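Local coordinates for protein succinate-semialdehyde dehydrogenase (PDB 4OGD) that oxidises succinic semialdehyde to succinate with NADP+ as the cofactor, as a member of the aldehyde dehydrogenase family, at residues Y7-E12 against I335-H340; L328-E333 against F341-I346; H15-M20 against C160-Q165; G75-E80 against P298-A303. One frame throughout, in Å; residues are numbered along the deposited sequence.

In the fold
Contacts 1, 2 and 4 lie on the same side of the chain's centre and touch one another, centres 14 to 18 Å apart. Contact 3 is further off, its nearest atoms about 8 Å from contact 4 and about 17 Å from contact 2. Contact 2 joins strands 327-330 and 345-348 at one margin of the seven-stranded sheet of what is, in this family, the catalytic domain. Contact 1 brings the turn of hairpin 4-7/12-16 onto the loop linking those strands, and contact 4 brings the start of helix 78-103 onto another catalytic-domain loop. In contact 3, segment 15-20, at the hairpin's end, packs on helix 161-173. Contacts 1 and 2, like 3 and 4, alternate along the chain.

Contact 1: Y7-E12 against I335-H340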
loop_
_atom_site.group_PDB
_atom_site.type_symbol
_atom_site.label_atom_id
_atom_site.label_comp_id
_atom_site.label_asym_id
_atom_site.label_seq_id
_atom_site.Cartn_x
_atom_site.Cartn_y
_atom_site.Cartn_z
ATOM N N TYR A 7 30.789 12.936 -15.136
ATOM C CA TYR A 7 31.261 11.586 -15.435
ATOM C C TYR A 7 32.100 11.038 -14.280
ATOM O O TYR A 7 33.143 11.604 -13.953
ATOM C CB TYR A 7 32.103 11.622 -16.714
ATOM C CG TYR A 7 32.443 10.280 -17.325
ATOM C CD1 TYR A 7 31.715 9.139 -17.017
ATOM C CD2 TYR A 7 33.500 10.159 -18.220
ATOM C CE1 TYR A 7 32.030 7.917 -17.584
ATOM C CE2 TYR A 7 33.826 8.939 -18.791
ATOM C CZ TYR A 7 33.085 7.826 -18.473
ATOM O OH TYR A 7 33.404 6.622 -19.041
ATOM N N PRO A 8 31.647 9.945 -13.648
ATOM C CA PRO A 8 32.398 9.409 -12.507
ATOM C C PRO A 8 33.795 8.881 -12.838
ATOM O O PRO A 8 34.561 8.627 -11.915
ATOM C CB PRO A 8 31.501 8.264 -12.013
ATOM C CG PRO A 8 30.135 8.686 -12.396
ATOM C CD PRO A 8 30.314 9.320 -13.761
ATOM N N TYR A 9 34.125 8.692 -14.110
ATOM C CA TYR A 9 35.448 8.182 -14.445
ATOM C C TYR A 9 36.482 9.300 -14.480
ATOM O O TYR A 9 37.642 9.080 -14.145
ATOM C CB TYR A 9 35.421 7.425 -15.773
ATOM C CG TYR A 9 36.770 6.912 -16.227
ATOM C CD1 TYR A 9 37.568 6.157 -15.380
ATOM C CD2 TYR A 9 37.230 7.163 -17.513
ATOM C CE1 TYR A 9 38.801 5.682 -15.787
ATOM C CE2 TYR A 9 38.456 6.690 -17.932
ATOM C CZ TYR A 9 39.238 5.950 -17.065
ATOM O OH TYR A 9 40.466 5.472 -17.471
ATOM N N THR A 10 36.048 10.497 -14.862
ATOM C CA THR A 10 36.954 11.630 -15.039
ATOM C C THR A 10 36.650 12.777 -14.084
ATOM O O THR A 10 37.436 13.722 -13.971
ATOM C CB THR A 10 36.886 12.178 -16.474
ATOM O OG1 THR A 10 35.568 12.687 -16.734
ATOM C CG2 THR A 10 37.234 11.093 -17.487
ATOM N N ASN A 11 35.503 12.686 -13.405
ATOM C CA ASN A 11 35.016 13.733 -12.505
ATOM C C ASN A 11 34.803 15.048 -13.239
ATOM O O ASN A 11 34.980 16.123 -12.670
ATOM C CB ASN A 11 35.948 13.923 -11.295
ATOM C CG ASN A 11 35.255 14.606 -10.124
ATOM O OD1 ASN A 11 34.063 14.399 -9.890
ATOM N ND2 ASN A 11 35.997 15.433 -9.392
ATOM N N GLU A 12 34.414 14.953 -14.506
ATOM C CA GLU A 12 34.237 16.133 -15.344
ATOM C C GLU A 12 32.784 16.383 -15.776
ATOM O O GLU A 12 32.027 15.450 -16.053
ATOM C CB GLU A 12 35.173 16.053 -16.551
ATOM C CG GLU A 12 34.516 16.064 -17.922
ATOM C CD GLU A 12 35.545 15.995 -19.036
ATOM O OE1 GLU A 12 35.159 15.942 -20.226
ATOM O OE2 GLU A 12 36.754 15.989 -18.713
ATOM N N ILE A 335 42.867 3.674 -4.404
ATOM C CA ILE A 335 43.148 3.727 -5.834
ATOM C C ILE A 335 43.440 5.172 -6.216
ATOM O O ILE A 335 42.607 6.059 -6.029
ATOM C CB ILE A 335 41.971 3.174 -6.674
ATOM C CG1 ILE A 335 41.894 1.651 -6.527
ATOM C CG2 ILE A 335 42.137 3.543 -8.151
ATOM C CD1 ILE A 335 40.611 1.030 -7.078
ATOM N N ASP A 336 44.642 5.414 -6.727
ATOM C CA ASP A 336 45.053 6.768 -7.067
ATOM C C ASP A 336 44.586 7.119 -8.475
ATOM O O ASP A 336 45.262 6.815 -9.457
ATOM C CB ASP A 336 46.575 6.890 -6.948
ATOM C CG ASP A 336 47.094 8.239 -7.399
ATOM O OD1 ASP A 336 46.356 9.239 -7.274
ATOM O OD2 ASP A 336 48.246 8.296 -7.877
ATOM N N HIS A 337 43.422 7.758 -8.565
ATOM C CA HIS A 337 42.814 8.109 -9.844
ATOM C C HIS A 337 41.718 9.140 -9.576
ATOM O O HIS A 337 41.054 9.077 -8.543
ATOM C CB HIS A 337 42.224 6.860 -10.504
ATOM C CG HIS A 337 41.818 7.061 -11.932
ATOM N ND1 HIS A 337 40.644 7.688 -12.292
ATOM C CD2 HIS A 337 42.432 6.719 -13.089
ATOM C CE1 HIS A 337 40.553 7.727 -13.609
ATOM N NE2 HIS A 337 41.627 7.147 -14.117
ATOM N N PRO A 338 41.530 10.109 -10.488
ATOM C CA PRO A 338 40.521 11.142 -10.220
ATOM C C PRO A 338 39.086 10.618 -10.210
ATOM O O PRO A 338 38.221 11.260 -9.617
ATOM C CB PRO A 338 40.719 12.145 -11.365
ATOM C CG PRO A 338 41.483 11.403 -12.410
ATOM C CD PRO A 338 42.343 10.425 -11.675
ATOM N N GLY A 339 38.851 9.480 -10.859
ATOM C CA GLY A 339 37.544 8.842 -10.845
ATOM C C GLY A 339 37.210 8.321 -9.460
ATOM O O GLY A 339 38.101 8.105 -8.648
ATOM N N HIS A 340 35.931 8.098 -9.182
ATOM C CA HIS A 340 35.524 7.752 -7.820
ATOM C C HIS A 340 35.706 6.272 -7.485
ATOM O O HIS A 340 34.763 5.595 -7.066
ATOM C CB HIS A 340 34.075 8.180 -7.594
ATOM C CG HIS A 340 33.780 9.563 -8.086
ATOM N ND1 HIS A 340 34.487 10.669 -7.660
ATOM C CD2 HIS A 340 32.873 10.016 -8.982
ATOM C CE1 HIS A 340 34.019 11.745 -8.267
ATOM N NE2 HIS A 340 33.040 11.377 -9.073
#
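Tyr9 and His337 bring the turn of the N-terminal beta hairpin, strands 4-7 and 12-16, against the loop between strands 327-330 and 345-348. Within the turn, Tyr7 O accepts from both Thr10 N and Asn11 N. Tyr9 has CG anti to its backbone N (chi1 177°), and its CB rests over one face of the Tyr7 ring. From there the side chain leads to His337: CD1 faces His337 CE1 at 3.8 Å and packs on Phe341 CZ, CE1 comes to 3.5 Å from His337 CE1, CZ lies 4.0 Å from His337 NE2, and OH ends 3.9 Å from that NE2. The ring planes are only 19° apart, but slid so far that there is little overlap. The imidazole is steadied by its own loop, because Gly339 N donates to His337 ND1 close to the ring plane (2.9 Å), while Phe341 meets it edge-to-face. Pro8 O accepts from His340 N at 3.1 Å, and Tyr9 O passes 3.3 Å from Gly339 CA, in a space too tight for a side chain there. Farther round the turn, the amide of Asn11 stands almost perpendicular to the His340 ring, and Asn11 OD1 lies at the ring edge, 3.1 Å from His340 CE1.

Contact 2: L328-E333 against F341-I346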
loop_
_atom_site.group_PDB
_atom_site.type_symbol
_atom_site.label_atom_id
_atom_site.label_comp_id
_atom_site.label_asym_id
_atom_site.label_seq_id
_atom_site.Cartn_x
_atom_site.Cartn_y
_atom_site.Cartn_z
ATOM N N LEU A 328 40.351 -6.711 8.480
ATOM C CA LEU A 328 40.570 -6.449 7.060
ATOM C C LEU A 328 41.170 -7.689 6.417
ATOM O O LEU A 328 42.340 -8.017 6.633
ATOM C CB LEU A 328 41.472 -5.231 6.836
ATOM C CG LEU A 328 41.662 -4.823 5.366
ATOM C CD1 LEU A 328 40.336 -4.442 4.718
ATOM C CD2 LEU A 328 42.647 -3.675 5.234
ATOM N N VAL A 329 40.351 -8.387 5.641
ATOM C CA VAL A 329 40.751 -9.640 5.014
ATOM C C VAL A 329 41.493 -9.394 3.705
ATOM O O VAL A 329 42.497 -10.049 3.409
ATOM C CB VAL A 329 39.523 -10.540 4.764
ATOM C CG1 VAL A 329 39.878 -11.730 3.891
ATOM C CG2 VAL A 329 38.914 -11.000 6.089
ATOM N N TYR A 330 40.998 -8.442 2.925
ATOM C CA TYR A 330 41.596 -8.140 1.628
ATOM C C TYR A 330 41.288 -6.717 1.195
ATOM O O TYR A 330 40.209 -6.199 1.473
ATOM C CB TYR A 330 41.097 -9.115 0.555
ATOM C CG TYR A 330 41.529 -8.706 -0.836
ATOM C CD1 TYR A 330 42.819 -8.962 -1.280
ATOM C CD2 TYR A 330 40.657 -8.035 -1.692
ATOM C CE1 TYR A 330 43.226 -8.579 -2.532
ATOM C CE2 TYR A 330 41.058 -7.643 -2.947
ATOM C CZ TYR A 330 42.341 -7.921 -3.363
ATOM O OH TYR A 330 42.746 -7.538 -4.616
ATOM N N GLY A 331 42.240 -6.086 0.511
ATOM C CA GLY A 331 41.999 -4.802 -0.116
ATOM C C GLY A 331 42.063 -3.638 0.847
ATOM O O GLY A 331 42.934 -3.580 1.721
ATOM N N GLY A 332 41.145 -2.694 0.675
ATOM C CA GLY A 332 41.083 -1.531 1.538
ATOM C C GLY A 332 42.164 -0.505 1.256
ATOM O O GLY A 332 42.341 0.439 2.021
ATOM N N GLU A 333 42.894 -0.688 0.160
ATOM C CA GLU A 333 43.946 0.248 -0.215
ATOM C C GLU A 333 43.413 1.239 -1.231
ATOM O O GLU A 333 42.571 0.892 -2.053
ATOM C CB GLU A 333 45.126 -0.491 -0.840
ATOM C CG GLU A 333 45.591 -1.711 -0.077
ATOM C CD GLU A 333 46.461 -2.608 -0.933
ATOM O OE1 GLU A 333 46.154 -3.815 -1.040
ATOM O OE2 GLU A 333 47.445 -2.101 -1.512
ATOM N N PHE A 341 36.928 5.773 -7.639
ATOM C CA PHE A 341 37.202 4.345 -7.474
ATOM C C PHE A 341 37.404 3.879 -6.028
ATOM O O PHE A 341 38.082 4.535 -5.229
ATOM C CB PHE A 341 38.426 3.940 -8.301
ATOM C CG PHE A 341 38.172 3.898 -9.784
ATOM C CD1 PHE A 341 37.555 2.799 -10.356
ATOM C CD2 PHE A 341 38.557 4.950 -10.600
ATOM C CE1 PHE A 341 37.316 2.745 -11.714
ATOM C CE2 PHE A 341 38.322 4.912 -11.967
ATOM C CZ PHE A 341 37.699 3.802 -12.526
ATOM N N VAL A 342 36.819 2.727 -5.715
ATOM C CA VAL A 342 37.060 2.018 -4.462
ATOM C C VAL A 342 37.456 0.593 -4.830
ATOM O O VAL A 342 36.773 -0.062 -5.620
ATOM C CB VAL A 342 35.785 2.009 -3.571
ATOM C CG1 VAL A 342 35.982 1.136 -2.324
ATOM C CG2 VAL A 342 35.402 3.429 -3.178
ATOM N N MET A 343 38.573 0.101 -4.301
ATOM C CA MET A 343 38.980 -1.258 -4.653
ATOM C C MET A 343 38.136 -2.280 -3.905
ATOM O O MET A 343 37.646 -1.997 -2.808
ATOM C CB MET A 343 40.476 -1.495 -4.402
ATOM C CG MET A 343 40.835 -1.980 -3.014
ATOM S SD MET A 343 42.586 -2.441 -2.920
ATOM C CE MET A 343 42.549 -4.096 -3.591
ATOM N N PRO A 344 37.935 -3.460 -4.509
ATOM C CA PRO A 344 37.222 -4.544 -3.829
ATOM C C PRO A 344 37.889 -4.824 -2.490
ATOM O O PRO A 344 39.111 -4.960 -2.417
ATOM C CB PRO A 344 37.394 -5.724 -4.781
ATOM C CG PRO A 344 37.558 -5.083 -6.127
ATOM C CD PRO A 344 38.375 -3.857 -5.858
ATOM N N THR A 345 37.088 -4.874 -1.435
ATOM C CA THR A 345 37.609 -4.956 -0.083
ATOM C C THR A 345 36.788 -6.013 0.640
ATOM O O THR A 345 35.581 -6.102 0.426
ATOM C CB THR A 345 37.458 -3.595 0.617
ATOM O OG1 THR A 345 38.187 -2.598 -0.113
ATOM C CG2 THR A 345 37.967 -3.646 2.054
ATOM N N ILE A 346 37.436 -6.839 1.459
ATOM C CA ILE A 346 36.723 -7.864 2.209
ATOM C C ILE A 346 36.963 -7.654 3.692
ATOM O O ILE A 346 38.105 -7.497 4.120
ATOM C CB ILE A 346 37.177 -9.289 1.827
ATOM C CG1 ILE A 346 36.982 -9.516 0.325
ATOM C CG2 ILE A 346 36.400 -10.340 2.637
ATOM C CD1 ILE A 346 37.585 -10.806 -0.201
HETATM O O HOH W 1 39.919 1.686 -2.267
#
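A classic beta bulge pairs two residues, Val329 and Tyr330, with the single Ile346, where the antiparallel strands 327-330 and 345-348 meet at the margin of the seven-stranded mixed sheet. Ile346 O takes two N-H groups from one face of its carbonyl plane, Val329 N at 2.9 Å and Tyr330 N at 3.3 Å, and Ile346 N returns a bond to Tyr330 O (2.8 Å). Among the side chains, Ile346 CG2 packs on Val329 CB (3.8 Å), while Ile346 CD1 reaches Tyr330 CB; the same isoleucine also leans on Leu283 and Phe287 of helix 276-288. Past the bulge the chain runs on through Gly331 and Gly332, both with positive phi, and Met343 packs against this part. Its CG sits between the backbone N and the carbonyl carbon (chi1 89°), and a further bend at chi3 carries CE to 3.6 Å from both Gly331 CA and Tyr330 OH. Met343 and Tyr330 cross at about a right angle. Met343 SD accepts a weak bond from Glu333 N, and Thr345 OG1, itself donating to Met343 O, accepts another weak one from Gly332 N. One water donates to Glu333 O and accepts from Met343 N. Pro344 O is buried without a hydrogen-bond partner, lying 3.4 Å from Tyr330 CE2.

Contact 3: H15-M20 against C160-Q165; sequences HTFDNM and CPRSAQ
Phe17 meets Pro161 where segment 15-20, at the end of the N-terminal hairpin, packs on the first turn of helix 161-173, the helix of a beta-alpha-beta crossover between parallel strands 152-155 and 181-183 of the Rossmann-type sheet. Apolar contact dominates. The Phe17 ring and the proline cross at about a right angle, Phe17 CE1 coming to 3.3 Å from Pro161 CG, with the backbone C of Pro161 over one ring face. Phe17 CG, anti to its carbonyl carbon (chi1 -58°), itself lies 4.1 Å from Pro161 CB. Phe17 CZ lies 3.8 Å from Arg162 N and 4.0 Å from Arg162 CB, and His15 CD2 touches that same CB from another direction, at 4.1 Å. Phe185 meets the Phe17 ring as well, and Thr5 of the partner strand packs against several of these side chains. No hydrogen bond joins the two segments, and the polar contacts are made within the helix or at ring edges. Arg162 NH1 makes a weak bond to Gln165 OE1 and a salt bridge to Glu169, about two turns along the same helix. The Gln165 amide, turned 74° from the Phe17 plane, brings OE1 to the ring edge, where it lies in the ring plane 3.3 Å from Phe17 CE2.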
loop_
_atom_site.group_PDB
_atom_site.type_symbol
_atom_site.label_atom_id
_atom_site.label_comp_id
_atom_site.label_asym_id
_atom_site.label_seq_id
_atom_site.Cartn_x
_atom_site.Cartn_y
_atom_site.Cartn_z
ATOM N N HIS A 15 27.080 17.765 -18.762
ATOM C CA HIS A 15 25.815 18.456 -18.999
ATOM C C HIS A 15 25.384 19.224 -17.749
ATOM O O HIS A 15 25.635 18.796 -16.616
ATOM C CB HIS A 15 24.693 17.464 -19.344
ATOM C CG HIS A 15 24.982 16.558 -20.502
ATOM N ND1 HIS A 15 25.060 17.004 -21.805
ATOM C CD2 HIS A 15 25.152 15.215 -20.555
ATOM C CE1 HIS A 15 25.300 15.981 -22.605
ATOM N NE2 HIS A 15 25.360 14.882 -21.872
ATOM N N THR A 16 24.714 20.351 -17.955
ATOM C CA THR A 16 24.050 21.043 -16.856
ATOM C C THR A 16 22.636 21.388 -17.301
ATOM O O THR A 16 22.420 21.792 -18.442
ATOM C CB THR A 16 24.809 22.304 -16.402
ATOM O OG1 THR A 16 26.113 21.934 -15.932
ATOM C CG2 THR A 16 24.060 22.994 -15.269
ATOM N N PHE A 17 21.670 21.195 -16.409
ATOM C CA PHE A 17 20.270 21.350 -16.770
ATOM C C PHE A 17 19.619 22.432 -15.927
ATOM O O PHE A 17 19.985 22.633 -14.766
ATOM C CB PHE A 17 19.532 20.016 -16.605
ATOM C CG PHE A 17 20.120 18.902 -17.423
ATOM C CD1 PHE A 17 21.254 18.237 -16.993
ATOM C CD2 PHE A 17 19.550 18.531 -18.629
ATOM C CE1 PHE A 17 21.803 17.220 -17.740
ATOM C CE2 PHE A 17 20.100 17.507 -19.378
ATOM C CZ PHE A 17 21.224 16.856 -18.931
ATOM N N ASP A 18 18.668 23.142 -16.521
ATOM C CA ASP A 18 17.948 24.185 -15.805
ATOM C C ASP A 18 16.839 23.584 -14.968
ATOM O O ASP A 18 16.212 22.599 -15.362
ATOM C CB ASP A 18 17.356 25.192 -16.784
ATOM C CG ASP A 18 18.417 25.913 -17.581
ATOM O OD1 ASP A 18 19.432 26.330 -16.981
ATOM O OD2 ASP A 18 18.234 26.053 -18.808
ATOM N N ASN A 19 16.598 24.179 -13.807
ATOM C CA ASN A 19 15.511 23.727 -12.956
ATOM C C ASN A 19 14.163 24.156 -13.518
ATOM O O ASN A 19 14.043 25.200 -14.161
ATOM C CB ASN A 19 15.699 24.224 -11.522
ATOM C CG ASN A 19 16.559 23.289 -10.694
ATOM O OD1 ASN A 19 17.741 23.105 -10.982
ATOM N ND2 ASN A 19 15.967 22.686 -9.662
ATOM N N MET A 20 13.157 23.320 -13.298
ATOM C CA MET A 20 11.784 23.627 -13.680
ATOM C C MET A 20 11.186 24.694 -12.760
ATOM O O MET A 20 11.352 24.642 -11.543
ATOM C CB MET A 20 10.949 22.343 -13.621
ATOM C CG MET A 20 9.491 22.506 -14.007
ATOM S SD MET A 20 8.638 20.911 -14.036
ATOM C CE MET A 20 8.960 20.344 -15.705
ATOM N N CYS A 160 21.803 11.815 -12.317
ATOM C CA CYS A 160 21.495 11.233 -13.629
ATOM C C CYS A 160 20.442 12.026 -14.422
ATOM O O CYS A 160 19.430 11.482 -14.867
ATOM C CB CYS A 160 21.171 9.732 -13.540
ATOM S SG CYS A 160 19.790 9.271 -12.495
ATOM N N PRO A 161 20.697 13.323 -14.625
ATOM C CA PRO A 161 19.690 14.137 -15.305
ATOM C C PRO A 161 19.584 13.848 -16.801
ATOM O O PRO A 161 18.506 14.030 -17.350
ATOM C CB PRO A 161 20.179 15.566 -15.060
ATOM C CG PRO A 161 21.667 15.429 -14.929
ATOM C CD PRO A 161 21.913 14.094 -14.300
ATOM N N ARG A 162 20.659 13.413 -17.455
ATOM C CA ARG A 162 20.544 13.071 -18.874
ATOM C C ARG A 162 19.736 11.788 -19.061
ATOM O O ARG A 162 18.928 11.688 -19.987
ATOM C CB ARG A 162 21.919 12.953 -19.541
ATOM C CG ARG A 162 21.855 12.632 -21.030
ATOM C CD ARG A 162 21.122 13.680 -21.859
ATOM N NE ARG A 162 21.102 13.248 -23.253
ATOM C CZ ARG A 162 20.032 13.254 -24.040
ATOM N NH1 ARG A 162 18.869 13.712 -23.599
ATOM N NH2 ARG A 162 20.136 12.810 -25.287
ATOM N N SER A 163 19.931 10.822 -18.168
ATOM C CA SER A 163 19.120 9.605 -18.190
ATOM C C SER A 163 17.645 9.978 -18.069
ATOM O O SER A 163 16.805 9.499 -18.834
ATOM C CB SER A 163 19.527 8.654 -17.057
ATOM O OG SER A 163 20.896 8.259 -17.161
ATOM N N ALA A 164 17.339 10.864 -17.123
ATOM C CA ALA A 164 15.960 11.244 -16.842
ATOM C C ALA A 164 15.350 11.993 -18.008
ATOM O O ALA A 164 14.219 11.728 -18.413
ATOM C CB ALA A 164 15.903 12.106 -15.590
ATOM N N GLN A 165 16.095 12.957 -18.533
ATOM C CA GLN A 165 15.603 13.754 -19.647
ATOM C C GLN A 165 15.393 12.900 -20.898
ATOM O O GLN A 165 14.373 13.018 -21.580
ATOM C CB GLN A 165 16.598 14.871 -19.945
ATOM C CG GLN A 165 16.303 15.628 -21.228
ATOM C CD GLN A 165 17.422 16.579 -21.598
ATOM O OE1 GLN A 165 18.518 16.155 -21.986
ATOM N NE2 GLN A 165 17.155 17.876 -21.472
#

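Contact 4: G75-E80 against P298-A303; sequences GKLFTE and PETTLA
Leu77 reaches Thr300 and Ala303 because its CG lies anti to its own carbonyl carbon (chi1 -61°) and CD1 continues in an extended line beyond it (chi2 -177°). Both methyls, CD1 and CD2, come to 3.7 Å from Thr300 O. CD1 also nears the carbonyl carbon of Thr301, while CD2 touches Thr300 CG2, again at 3.7 Å, and Ala303 CB at 3.9 Å. Thr300 OG1 is spent on Asp294 O. Ala303 CB also presses against Gly75 O at 3.2 Å and lies 4.0 Å from Lys76 CA. Gly75 O is buried with no hydrogen-bond partner in the model. Gly75 leaves helix 63-74 with positive phi (94°), and Leu77 is the N-cap residue of helix 78-103, so the leucine sits in the short break between two helices. Lys76 points its CB away from the loop, and Lys76 NZ forms a salt bridge with Glu84. No hydrogen bond crosses here; the two parts meet through methyl groups and backbone atoms. This is consistent with the interface between cofactor-binding and catalytic domains of the aldehyde dehydrogenase fold, the link between helices 63-74 and 78-103 meeting a loop before helix 308-323.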
loop_
_atom_site.group_PDB
_atom_site.type_symbol
_atom_site.label_atom_id
_atom_site.label_comp_id
_atom_site.label_asym_id
_atom_site.label_seq_id
_atom_site.Cartn_x
_atom_site.Cartn_y
_atom_site.Cartn_z
ATOM N N GLY A 75 28.442 6.189 -14.086
ATOM C CA GLY A 75 29.696 5.452 -14.071
ATOM C C GLY A 75 29.695 3.963 -14.348
ATOM O O GLY A 75 30.772 3.370 -14.429
ATOM N N LYS A 76 28.524 3.339 -14.467
ATOM C CA LYS A 76 28.500 1.883 -14.568
ATOM C C LYS A 76 29.127 1.396 -15.857
ATOM O O LYS A 76 29.154 2.121 -16.853
ATOM C CB LYS A 76 27.090 1.301 -14.411
ATOM C CG LYS A 76 26.123 1.582 -15.550
ATOM C CD LYS A 76 24.849 0.747 -15.377
ATOM C CE LYS A 76 24.115 1.063 -14.067
ATOM N NZ LYS A 76 23.038 0.060 -13.756
ATOM N N LEU A 77 29.633 0.168 -15.823
ATOM C CA LEU A 77 30.203 -0.462 -17.010
ATOM C C LEU A 77 29.226 -0.347 -18.178
ATOM O O LEU A 77 28.021 -0.542 -18.016
ATOM C CB LEU A 77 30.495 -1.933 -16.732
ATOM C CG LEU A 77 31.483 -2.253 -15.615
ATOM C CD1 LEU A 77 31.691 -3.757 -15.535
ATOM C CD2 LEU A 77 32.798 -1.515 -15.811
ATOM N N PHE A 78 29.739 0.024 -19.345
ATOM C CA PHE A 78 28.917 0.123 -20.545
ATOM C C PHE A 78 28.188 -1.190 -20.839
ATOM O O PHE A 78 27.036 -1.182 -21.268
ATOM C CB PHE A 78 29.803 0.522 -21.730
ATOM C CG PHE A 78 29.080 0.607 -23.052
ATOM C CD1 PHE A 78 28.233 1.674 -23.336
ATOM C CD2 PHE A 78 29.287 -0.359 -24.028
ATOM C CE1 PHE A 78 27.588 1.770 -24.567
ATOM C CE2 PHE A 78 28.643 -0.271 -25.266
ATOM C CZ PHE A 78 27.794 0.792 -25.531
ATOM N N THR A 79 28.859 -2.313 -20.607
ATOM C CA THR A 79 28.244 -3.623 -20.832
ATOM C C THR A 79 27.064 -3.849 -19.892
ATOM O O THR A 79 26.045 -4.419 -20.298
ATOM C CB THR A 79 29.250 -4.787 -20.699
ATOM O OG1 THR A 79 29.939 -4.689 -19.445
ATOM C CG2 THR A 79 30.260 -4.748 -21.841
ATOM N N GLU A 80 27.201 -3.411 -18.640
ATOM C CA GLU A 80 26.098 -3.515 -17.684
ATOM C C GLU A 80 24.943 -2.627 -18.113
ATOM O O GLU A 80 23.773 -3.005 -17.979
ATOM C CB GLU A 80 26.547 -3.114 -16.274
ATOM C CG GLU A 80 27.358 -4.170 -15.538
ATOM C CD GLU A 80 27.718 -3.748 -14.123
ATOM O OE1 GLU A 80 27.200 -2.707 -13.663
ATOM O OE2 GLU A 80 28.519 -4.457 -13.476
ATOM N N PRO A 298 35.725 -2.455 -22.796
ATOM C CA PRO A 298 35.226 -3.823 -22.586
ATOM C C PRO A 298 36.090 -4.670 -21.644
ATOM O O PRO A 298 35.592 -5.650 -21.094
ATOM C CB PRO A 298 35.231 -4.420 -24.001
ATOM C CG PRO A 298 36.198 -3.566 -24.776
ATOM C CD PRO A 298 36.018 -2.190 -24.215
ATOM N N GLU A 299 37.356 -4.301 -21.458
ATOM C CA GLU A 299 38.248 -5.033 -20.561
ATOM C C GLU A 299 37.976 -4.715 -19.086
ATOM O O GLU A 299 38.402 -5.452 -18.197
ATOM C CB GLU A 299 39.713 -4.714 -20.874
ATOM C CG GLU A 299 40.223 -5.228 -22.209
ATOM C CD GLU A 299 41.683 -4.844 -22.468
ATOM O OE1 GLU A 299 42.340 -4.280 -21.561
ATOM O OE2 GLU A 299 42.176 -5.107 -23.587
ATOM N N THR A 300 37.272 -3.617 -18.830
ATOM C CA THR A 300 37.055 -3.153 -17.462
ATOM C C THR A 300 35.966 -3.960 -16.768
ATOM O O THR A 300 34.871 -4.135 -17.306
ATOM C CB THR A 300 36.698 -1.668 -17.437
ATOM O OG1 THR A 300 37.752 -0.915 -18.057
ATOM C CG2 THR A 300 36.504 -1.185 -16.006
ATOM N N THR A 301 36.271 -4.454 -15.575
ATOM C CA THR A 301 35.326 -5.300 -14.849
ATOM C C THR A 301 34.987 -4.726 -13.476
ATOM O O THR A 301 34.303 -5.369 -12.675
ATOM C CB THR A 301 35.822 -6.759 -14.741
ATOM O OG1 THR A 301 37.086 -6.801 -14.063
ATOM C CG2 THR A 301 35.975 -7.371 -16.123
ATOM N N LEU A 302 35.461 -3.513 -13.206
ATOM C CA LEU A 302 35.023 -2.786 -12.014
ATOM C C LEU A 302 34.919 -1.292 -12.311
ATOM O O LEU A 302 35.912 -0.647 -12.663
ATOM C CB LEU A 302 35.955 -3.032 -10.820
ATOM C CG LEU A 302 35.451 -2.397 -9.519
ATOM C CD1 LEU A 302 34.192 -3.104 -9.021
ATOM C CD2 LEU A 302 36.525 -2.410 -8.453
ATOM N N ALA A 303 33.711 -0.750 -12.171
ATOM C CA ALA A 303 33.432 0.654 -12.446
ATOM C C ALA A 303 33.791 1.537 -11.253
ATOM O O ALA A 303 33.898 1.048 -10.126
ATOM C CB ALA A 303 31.942 0.825 -12.803
#